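Side-chain contacts in DUF4442 domain-containing protein (Pseudomonas aeruginosa, PDB 1YOC), which is of unknown function but adopts a hotdog fold and belongs to a family related to PaaI-type thioesterases, so it may act on acyl thioesters: residues T76-D79 with A80-A84; Q24-P27 with Y28-S31; P49-R52 with E53-N56; H62-A65 with L66-A69. All coordinates share one frame; numbering follows the deposited sequence.

Contact 1: T76-D79 with A80-A84; sequences TMTD and ASIPA
Thr78 O takes two backbone N-H groups at the point where helix 63-81 runs out. Ile82 N lies nearly in line with the C=O bond, 3.1 Å from Thr78 O and with an N-H...O angle of 162°, whereas Ser81 N stands well above the carbonyl plane and its N-H...O angle is a less straight 143°. Just before them, Ala80 N still makes an ordinary helical bond of 2.9 Å to Thr76 O. The serine hydroxyl turns back on its own helix: with OG beside the backbone N (chi1 -48°), Ser81 OG donates to Met77 O over 2.6 Å, approaching from above the carbonyl plane, and Met77 CG lies 3.6 Å from the same OG. That hydroxyl is also bonded to Gly42 N. Ile82, the first residue to leave helical angles, lays its CG1 3.5 Å from Thr78 O, and its CG2 just reaches Thr78 CG2 at 4.2 Å. A water donates to both Asp79 O and Ile82 O, tying a carbonyl of the last turn to the departing chain. The Asp79 carboxylate is bonded to Ser4 N through OD2 and to Trp88 NE1 through OD1. Around this C-terminal end of the central hotdog helix, Trp116 of a loop and Val124 of strand 120-130 meet Met77 and Thr78, while Thr76 and Ala80 pack on helix 2-13, Thr76 also reaching Phe36 and Leu39 of strand 35-40.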
loop_
_atom_site.group_PDB
_atom_site.type_symbol
_atom_site.label_atom_id
_atom_site.label_comp_id
_atom_site.label_asym_id
_atom_site.label_seq_id
_atom_site.Cartn_x
_atom_site.Cartn_y
_atom_site.Cartn_z
ATOM N N THR B 76 13.678 4.002 -3.935
ATOM C CA THR B 76 14.761 4.014 -4.913
ATOM C C THR B 76 15.551 5.339 -4.795
ATOM O O THR B 76 16.798 5.348 -4.817
ATOM C CB THR B 76 14.225 3.822 -6.324
ATOM O OG1 THR B 76 13.522 2.562 -6.384
ATOM C CG2 THR B 76 15.412 3.685 -7.326
ATOM N N MET B 77 14.852 6.459 -4.656
ATOM C CA MET B 77 15.598 7.724 -4.481
ATOM C C MET B 77 16.510 7.656 -3.220
ATOM O O MET B 77 17.643 8.121 -3.241
ATOM C CB MET B 77 14.644 8.915 -4.324
ATOM C CG MET B 77 15.396 10.234 -4.062
ATOM S SD MET B 77 14.331 11.682 -4.168
ATOM C CE MET B 77 13.277 11.348 -2.727
ATOM N N THR B 78 15.997 7.133 -2.113
ATOM C CA THR B 78 16.794 7.031 -0.877
ATOM C C THR B 78 18.055 6.204 -1.118
ATOM O O THR B 78 19.168 6.621 -0.738
ATOM C CB THR B 78 15.954 6.413 0.241
ATOM O OG1 THR B 78 14.850 7.290 0.523
ATOM C CG2 THR B 78 16.803 6.192 1.531
ATOM N N ASP B 79 17.877 5.067 -1.784
ATOM C CA ASP B 79 18.995 4.172 -2.123
ATOM C C ASP B 79 20.040 4.892 -2.996
ATOM O O ASP B 79 21.257 4.674 -2.845
ATOM C CB ASP B 79 18.475 2.943 -2.877
ATOM C CG ASP B 79 19.510 1.823 -2.964
ATOM O OD1 ASP B 79 19.849 1.272 -1.886
ATOM O OD2 ASP B 79 19.987 1.522 -4.101
ATOM N N ALA B 80 19.561 5.720 -3.909
ATOM C CA ALA B 80 20.456 6.467 -4.813
ATOM C C ALA B 80 21.105 7.695 -4.171
ATOM O O ALA B 80 22.132 8.185 -4.651
ATOM C CB ALA B 80 19.662 6.937 -6.074
ATOM N N SER B 81 20.541 8.166 -3.060
ATOM C CA SER B 81 21.001 9.410 -2.459
ATOM C C SER B 81 21.868 9.385 -1.208
ATOM O O SER B 81 22.698 10.291 -1.022
ATOM C CB SER B 81 19.795 10.314 -2.192
ATOM O OG SER B 81 18.955 10.394 -3.332
ATOM N N ILE B 82 21.689 8.391 -0.337
ATOM C CA ILE B 82 22.507 8.405 0.880
ATOM C C ILE B 82 23.905 7.893 0.546
ATOM O O ILE B 82 24.098 7.245 -0.473
ATOM C CB ILE B 82 21.899 7.515 1.979
ATOM C CG1 ILE B 82 21.840 6.060 1.496
ATOM C CG2 ILE B 82 20.470 8.033 2.319
ATOM C CD1 ILE B 82 21.367 5.073 2.577
ATOM N N PRO B 83 24.897 8.199 1.406
ATOM C CA PRO B 83 26.290 7.769 1.225
ATOM C C PRO B 83 26.333 6.249 1.167
ATOM O O PRO B 83 25.533 5.570 1.846
ATOM C CB PRO B 83 27.000 8.321 2.483
ATOM C CG PRO B 83 26.186 9.501 2.840
ATOM C CD PRO B 83 24.761 9.017 2.610
ATOM N N ALA B 84 27.254 5.698 0.372
ATOM C CA ALA B 84 27.371 4.242 0.220
ATOM C C ALA B 84 27.580 3.506 1.548
ATOM O O ALA B 84 27.204 2.337 1.686
ATOM C CB ALA B 84 28.501 3.907 -0.754
HETATM O O HOH W 1 23.535 4.707 -1.315
#

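Contact 2: Q24-P27 with Y28-S31; sequences QFAP and YFAS
Ala26 and Phe29 make the apolar part of this turn: the methyl CB of Ala26 sits at the edge of the Phe29 ring, near its plane, 3.6 Å from CD2. The ring is brought there by its first torsion (chi1 -77°), which sets CG beside the backbone N.

Backbone bonds form the second group. Phe29 N donates to Ala26 O over 3.1 Å and Ala30 N to Pro27 O over 2.9 Å, both three residues back. The same turn of the backbone puts Phe29 CB 3.5 Å from Ala26 O and Ala30 CB 3.1 Å from Pro27 O. The chain has left helix 15-25 at Ala26; residues 28-31 keep helical backbone angles, with bonds in the manner of a 3-10 turn, but form no regular helix.

The third group is the serine hydroxyl. Ser31 OG donates to Tyr28 O at 2.7 Å, and Ser31 N bonds to the same oxygen; the hydroxyl lies over the centre of one face of the Tyr28 ring, 3.7 Å above its plane.

Across the dimer, Tyr28 OH bonds Ser31 OG of the second subunit and the reverse, while Phe29 meets His62 of that subunit edge-to-face and Tyr28 touches the same imidazole. The same hydroxyl of Ser31 thus takes part in both the turn and the dimer contact, and its bond to Tyr28 O probably limits its rotation.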
loop_
_atom_site.group_PDB
_atom_site.type_symbol
_atom_site.label_atom_id
_atom_site.label_comp_id
_atom_site.label_asym_id
_atom_site.label_seq_id
_atom_site.Cartn_x
_atom_site.Cartn_y
_atom_site.Cartn_z
ATOM N N GLN B 24 11.110 -9.908 -11.502
ATOM C CA GLN B 24 11.976 -10.928 -10.920
ATOM C C GLN B 24 12.703 -10.460 -9.660
ATOM O O GLN B 24 12.812 -11.209 -8.677
ATOM C CB GLN B 24 13.010 -11.391 -11.962
ATOM C CG GLN B 24 14.022 -12.447 -11.401
ATOM C CD GLN B 24 13.431 -13.842 -11.371
ATOM O OE1 GLN B 24 13.745 -14.680 -10.493
ATOM N NE2 GLN B 24 12.572 -14.111 -12.330
ATOM N N PHE B 25 13.154 -9.207 -9.664
ATOM C CA PHE B 25 13.956 -8.762 -8.548
ATOM C C PHE B 25 13.350 -7.919 -7.423
ATOM O O PHE B 25 14.004 -7.711 -6.375
ATOM C CB PHE B 25 15.221 -8.150 -9.151
ATOM C CG PHE B 25 16.055 -9.175 -9.931
ATOM C CD1 PHE B 25 16.906 -10.072 -9.249
ATOM C CD2 PHE B 25 15.979 -9.257 -11.323
ATOM C CE1 PHE B 25 17.669 -11.031 -9.950
ATOM C CE2 PHE B 25 16.752 -10.230 -12.039
ATOM C CZ PHE B 25 17.594 -11.110 -11.341
ATOM N N ALA B 26 12.114 -7.440 -7.611
ATOM C CA ALA B 26 11.390 -6.701 -6.520
ATOM C C ALA B 26 9.976 -7.005 -6.978
ATOM O O ALA B 26 9.222 -6.108 -7.348
ATOM C CB ALA B 26 11.672 -5.191 -6.615
ATOM N N PRO B 27 9.596 -8.296 -6.940
ATOM C CA PRO B 27 8.297 -8.738 -7.409
ATOM C C PRO B 27 7.028 -7.970 -7.201
ATOM O O PRO B 27 6.309 -7.729 -8.176
ATOM C CB PRO B 27 8.205 -10.173 -6.898
ATOM C CG PRO B 27 9.667 -10.596 -6.868
ATOM C CD PRO B 27 10.273 -9.396 -6.211
ATOM N N TYR B 28 6.724 -7.608 -5.956
ATOM C CA TYR B 28 5.464 -6.932 -5.751
ATOM C C TYR B 28 5.316 -5.610 -6.508
ATOM O O TYR B 28 4.202 -5.194 -6.757
ATOM C CB TYR B 28 5.133 -6.782 -4.241
ATOM C CG TYR B 28 3.662 -6.507 -4.027
ATOM C CD1 TYR B 28 2.684 -7.434 -4.442
ATOM C CD2 TYR B 28 3.234 -5.288 -3.455
ATOM C CE1 TYR B 28 1.315 -7.132 -4.298
ATOM C CE2 TYR B 28 1.879 -4.995 -3.300
ATOM C CZ TYR B 28 0.941 -5.902 -3.725
ATOM O OH TYR B 28 -0.367 -5.556 -3.634
ATOM N N PHE B 29 6.407 -4.948 -6.866
ATOM C CA PHE B 29 6.273 -3.713 -7.635
ATOM C C PHE B 29 5.652 -3.983 -9.016
ATOM O O PHE B 29 4.984 -3.119 -9.592
ATOM C CB PHE B 29 7.622 -3.024 -7.779
ATOM C CG PHE B 29 8.051 -2.288 -6.532
ATOM C CD1 PHE B 29 7.190 -1.380 -5.905
ATOM C CD2 PHE B 29 9.329 -2.465 -6.010
ATOM C CE1 PHE B 29 7.614 -0.657 -4.782
ATOM C CE2 PHE B 29 9.744 -1.741 -4.905
ATOM C CZ PHE B 29 8.889 -0.835 -4.294
ATOM N N ALA B 30 5.839 -5.197 -9.519
ATOM C CA ALA B 30 5.282 -5.595 -10.818
ATOM C C ALA B 30 3.758 -5.549 -10.818
ATOM O O ALA B 30 3.139 -5.434 -11.876
ATOM C CB ALA B 30 5.780 -7.043 -11.198
ATOM N N SER B 31 3.145 -5.623 -9.639
ATOM C CA SER B 31 1.687 -5.586 -9.536
ATOM C C SER B 31 1.140 -4.271 -10.096
ATOM O O SER B 31 -0.041 -4.215 -10.444
ATOM C CB SER B 31 1.179 -5.775 -8.083
ATOM O OG SER B 31 1.615 -4.723 -7.210
#

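Contact 3: P49-R52 with E53-N56; sequences PKRR and EVLN
The loop between strand 43-48 and the central helix 63-81 makes a short 3-10 turn here, in which Arg51 and Glu53 meet across one another. Val54 N donates to Arg51 O and Leu55 N to Arg52 O, both over 3.1 Å. Arg51 CG lies between the backbone N and the carbonyl carbon (chi1 58°), and from there the chain runs extended past Glu53, crossing it at about a right angle. CB of Glu53 sits over the centre of one face of the guanidinium, 3.9 Å above its plane. The carboxylate comes closest to the aliphatic part, with OE1 3.5 Å from Arg51 CD. Its salt bridge to Arg51 NH1 is long at 3.9 Å, and since OE1 is well out of the guanidinium plane, it is an attraction of charges with no N-H aimed at it. On the other flank, Leu55 CG rests 3.3 Å from Arg51 O, and its CD2 touches Lys50 CE, the two side chains crossing nearly square. A water donates to Glu53 OE2 over 2.6 Å and accepts a weak bond from Arg52 NH2, the water lying at the edge of that guanidinium, in its plane. Pro27 of the second subunit packs on Arg52 and Leu55. The nearby arginines probably favour the ionised form of the Glu53 carboxylate; its directed bond here is to water, while Arg51 acts on it through charge alone.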
loop_
_atom_site.group_PDB
_atom_site.type_symbol
_atom_site.label_atom_id
_atom_site.label_comp_id
_atom_site.label_asym_id
_atom_site.label_seq_id
_atom_site.Cartn_x
_atom_site.Cartn_y
_atom_site.Cartn_z
ATOM N N PRO B 49 0.534 2.563 -15.545
ATOM C CA PRO B 49 -0.748 2.713 -16.248
ATOM C C PRO B 49 -2.020 2.296 -15.535
ATOM O O PRO B 49 -2.043 1.360 -14.733
ATOM C CB PRO B 49 -0.542 1.872 -17.509
ATOM C CG PRO B 49 0.243 0.676 -16.947
ATOM C CD PRO B 49 1.270 1.374 -15.991
ATOM N N LYS B 50 -3.101 2.987 -15.860
ATOM C CA LYS B 50 -4.390 2.582 -15.330
ATOM C C LYS B 50 -4.766 1.328 -16.145
ATOM O O LYS B 50 -4.639 1.309 -17.390
ATOM C CB LYS B 50 -5.434 3.679 -15.580
ATOM C CG LYS B 50 -6.874 3.237 -15.232
ATOM C CD LYS B 50 -7.783 4.457 -15.033
ATOM C CE LYS B 50 -9.218 4.059 -14.720
ATOM N NZ LYS B 50 -10.041 3.863 -15.937
ATOM N N ARG B 51 -5.200 0.279 -15.466
ATOM C CA ARG B 51 -5.616 -0.951 -16.146
ATOM C C ARG B 51 -6.476 -1.714 -15.132
ATOM O O ARG B 51 -6.401 -1.422 -13.940
ATOM C CB ARG B 51 -4.406 -1.785 -16.604
ATOM C CG ARG B 51 -3.492 -2.165 -15.453
ATOM C CD ARG B 51 -2.329 -3.081 -15.904
ATOM N NE ARG B 51 -1.436 -3.313 -14.772
ATOM C CZ ARG B 51 -0.860 -4.473 -14.491
ATOM N NH1 ARG B 51 -1.058 -5.545 -15.280
ATOM N NH2 ARG B 51 -0.152 -4.581 -13.379
ATOM N N ARG B 52 -7.280 -2.685 -15.585
ATOM C CA ARG B 52 -8.167 -3.411 -14.659
ATOM C C ARG B 52 -7.531 -3.887 -13.359
ATOM O O ARG B 52 -8.109 -3.712 -12.280
ATOM C CB ARG B 52 -8.796 -4.639 -15.357
ATOM C CG ARG B 52 -9.944 -5.280 -14.557
ATOM C CD ARG B 52 -10.420 -6.603 -15.214
ATOM N NE ARG B 52 -9.375 -7.592 -15.091
ATOM C CZ ARG B 52 -9.121 -8.253 -13.959
ATOM N NH1 ARG B 52 -9.873 -8.032 -12.882
ATOM N NH2 ARG B 52 -8.072 -9.069 -13.880
ATOM N N GLU B 53 -6.336 -4.458 -13.482
ATOM C CA GLU B 53 -5.569 -5.023 -12.386
ATOM C C GLU B 53 -5.235 -4.080 -11.222
ATOM O O GLU B 53 -4.988 -4.556 -10.091
ATOM C CB GLU B 53 -4.250 -5.661 -12.925
ATOM C CG GLU B 53 -4.455 -6.919 -13.798
ATOM C CD GLU B 53 -4.601 -6.634 -15.304
ATOM O OE1 GLU B 53 -4.893 -5.498 -15.715
ATOM O OE2 GLU B 53 -4.431 -7.575 -16.089
ATOM N N VAL B 54 -5.220 -2.780 -11.470
ATOM C CA VAL B 54 -4.914 -1.831 -10.373
ATOM C C VAL B 54 -6.129 -1.012 -9.914
ATOM O O VAL B 54 -5.988 0.009 -9.250
ATOM C CB VAL B 54 -3.739 -0.852 -10.773
ATOM C CG1 VAL B 54 -2.448 -1.651 -10.916
ATOM C CG2 VAL B 54 -4.034 -0.133 -12.109
ATOM N N LEU B 55 -7.335 -1.482 -10.231
ATOM C CA LEU B 55 -8.519 -0.724 -9.831
ATOM C C LEU B 55 -9.087 -1.127 -8.473
ATOM O O LEU B 55 -8.781 -2.214 -7.953
ATOM C CB LEU B 55 -9.638 -0.884 -10.899
ATOM C CG LEU B 55 -9.170 -0.515 -12.320
ATOM C CD1 LEU B 55 -10.328 -0.655 -13.306
ATOM C CD2 LEU B 55 -8.608 0.919 -12.320
ATOM N N ASN B 56 -9.909 -0.229 -7.932
ATOM C CA ASN B 56 -10.668 -0.431 -6.699
ATOM C C ASN B 56 -12.115 -0.682 -7.136
ATOM O O ASN B 56 -12.392 -0.833 -8.335
ATOM C CB ASN B 56 -10.642 0.796 -5.780
ATOM C CG ASN B 56 -11.125 2.068 -6.483
ATOM O OD1 ASN B 56 -11.930 2.026 -7.433
ATOM N ND2 ASN B 56 -10.607 3.207 -6.028
HETATM O O HOH W 2 -5.134 -9.999 -15.318
#

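Contact 4: H62-A65 with L66-A69; sequences HAIA and LCNA
Ile64 and Cys67 make the side-chain contact in this first turn of helix 63-81: CD1 of Ile64 lies 4.1 Å from Cys67 SG. The sulfur is placed by its first torsion (chi1 -71°), beside the backbone N and 3.5 Å from Ala63 O, while CB of the same cysteine sits 3.5 Å from Ile64 O. Leu66, on another side, drapes its CG over His62 O at 3.5 Å and brings its CB to Ala63 O.

Behind these side chains stand the four regular backbone bonds. Leu66 N reaches His62 O over 3.2 Å; His62, at the N-cap position, supplies this carbonyl from just ahead of the helix. Cys67 N then bonds Ala63 O, Asn68 N bonds Ile64 O at 2.9 Å, and Ala69 N bonds Ala65 O.

Further out, Met93 and Val95 of strand 86-97 cover Cys67, Tyr97 of the same strand lies on Ala63 and Ile64, and Phe48 of strand 43-48 meets Ala65, Leu66 and Ala69. The His62 ring, with Ile64 N at its edge and in its plane, faces the second subunit.

The chemistry is thus divided: four successive backbone bonds pair these carbonyls and N-H groups, while the apolar groups of Ile64, Leu66 and Cys67 pack against the curved sheet and the imidazole of His62 is given over to the dimer partner.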
loop_
_atom_site.group_PDB
_atom_site.type_symbol
_atom_site.label_atom_id
_atom_site.label_comp_id
_atom_site.label_asym_id
_atom_site.label_seq_id
_atom_site.Cartn_x
_atom_site.Cartn_y
_atom_site.Cartn_z
ATOM N N HIS B 62 -6.527 2.092 -7.525
ATOM C CA HIS B 62 -6.579 1.721 -6.119
ATOM C C HIS B 62 -5.610 2.498 -5.256
ATOM O O HIS B 62 -4.457 2.696 -5.630
ATOM C CB HIS B 62 -6.294 0.227 -6.020
ATOM C CG HIS B 62 -6.657 -0.371 -4.710
ATOM N ND1 HIS B 62 -7.694 -1.274 -4.561
ATOM C CD2 HIS B 62 -6.014 -0.326 -3.520
ATOM C CE1 HIS B 62 -7.655 -1.784 -3.341
ATOM N NE2 HIS B 62 -6.642 -1.227 -2.691
ATOM N N ALA B 63 -6.120 2.927 -4.109
ATOM C CA ALA B 63 -5.323 3.683 -3.129
ATOM C C ALA B 63 -3.971 3.012 -2.846
ATOM O O ALA B 63 -2.929 3.705 -2.709
ATOM C CB ALA B 63 -6.114 3.797 -1.788
ATOM N N ILE B 64 -3.979 1.689 -2.734
ATOM C CA ILE B 64 -2.742 0.995 -2.382
ATOM C C ILE B 64 -1.798 0.872 -3.583
ATOM O O ILE B 64 -0.589 0.739 -3.396
ATOM C CB ILE B 64 -3.059 -0.349 -1.654
ATOM C CG1 ILE B 64 -4.003 -0.054 -0.456
ATOM C CG2 ILE B 64 -1.757 -0.999 -1.101
ATOM C CD1 ILE B 64 -3.359 0.935 0.647
ATOM N N ALA B 65 -2.352 0.903 -4.809
ATOM C CA ALA B 65 -1.478 0.889 -6.006
ATOM C C ALA B 65 -0.695 2.239 -6.020
ATOM O O ALA B 65 0.490 2.307 -6.407
ATOM C CB ALA B 65 -2.335 0.751 -7.286
ATOM N N LEU B 66 -1.355 3.310 -5.593
ATOM C CA LEU B 66 -0.714 4.618 -5.514
ATOM C C LEU B 66 0.379 4.541 -4.437
ATOM O O LEU B 66 1.475 5.122 -4.592
ATOM C CB LEU B 66 -1.754 5.714 -5.147
ATOM C CG LEU B 66 -2.933 5.847 -6.128
ATOM C CD1 LEU B 66 -4.011 6.751 -5.513
ATOM C CD2 LEU B 66 -2.446 6.391 -7.458
ATOM N N CYS B 67 0.088 3.880 -3.323
ATOM C CA CYS B 67 1.103 3.753 -2.260
ATOM C C CYS B 67 2.296 2.988 -2.813
ATOM O O CYS B 67 3.450 3.301 -2.478
ATOM C CB CYS B 67 0.571 2.989 -1.036
ATOM S SG CYS B 67 -0.648 3.885 -0.073
ATOM N N ASN B 68 2.024 1.951 -3.616
ATOM C CA ASN B 68 3.122 1.169 -4.183
ATOM C C ASN B 68 4.054 2.025 -5.053
ATOM O O ASN B 68 5.297 1.885 -5.001
ATOM C CB ASN B 68 2.548 0.012 -5.002
ATOM C CG ASN B 68 3.414 -1.272 -4.920
ATOM O OD1 ASN B 68 3.114 -2.259 -5.600
ATOM N ND2 ASN B 68 4.461 -1.269 -4.078
ATOM N N ALA B 69 3.469 2.922 -5.856
ATOM C CA ALA B 69 4.272 3.797 -6.700
ATOM C C ALA B 69 5.124 4.718 -5.799
ATOM O O ALA B 69 6.288 5.015 -6.089
ATOM C CB ALA B 69 3.339 4.691 -7.604
#

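How the contacts relate
Contacts 4 and 1 lie near the two ends of helix 63-81, their centres 22 Å apart on opposite sides of the chain's centre: one starts the central hotdog helix, the other finishes it. Contact 3 comes shortly before contact 4 in the chain and touches it, with centres 10 Å apart and Val54 O 2.8 Å from His62 N, a probable hydrogen bond. Contact 2 packs against both: Ser31 O is 3.0 Å from Arg51 NH2, and Tyr28, Phe29 and Ser31 touch Asn68. Contacts 2, 3 and 4 all reach the second subunit, whereas contact 1, some 6 Å from contact 2 at the nearest atoms, is not touched by it. The dimer interface thus gathers three of the four.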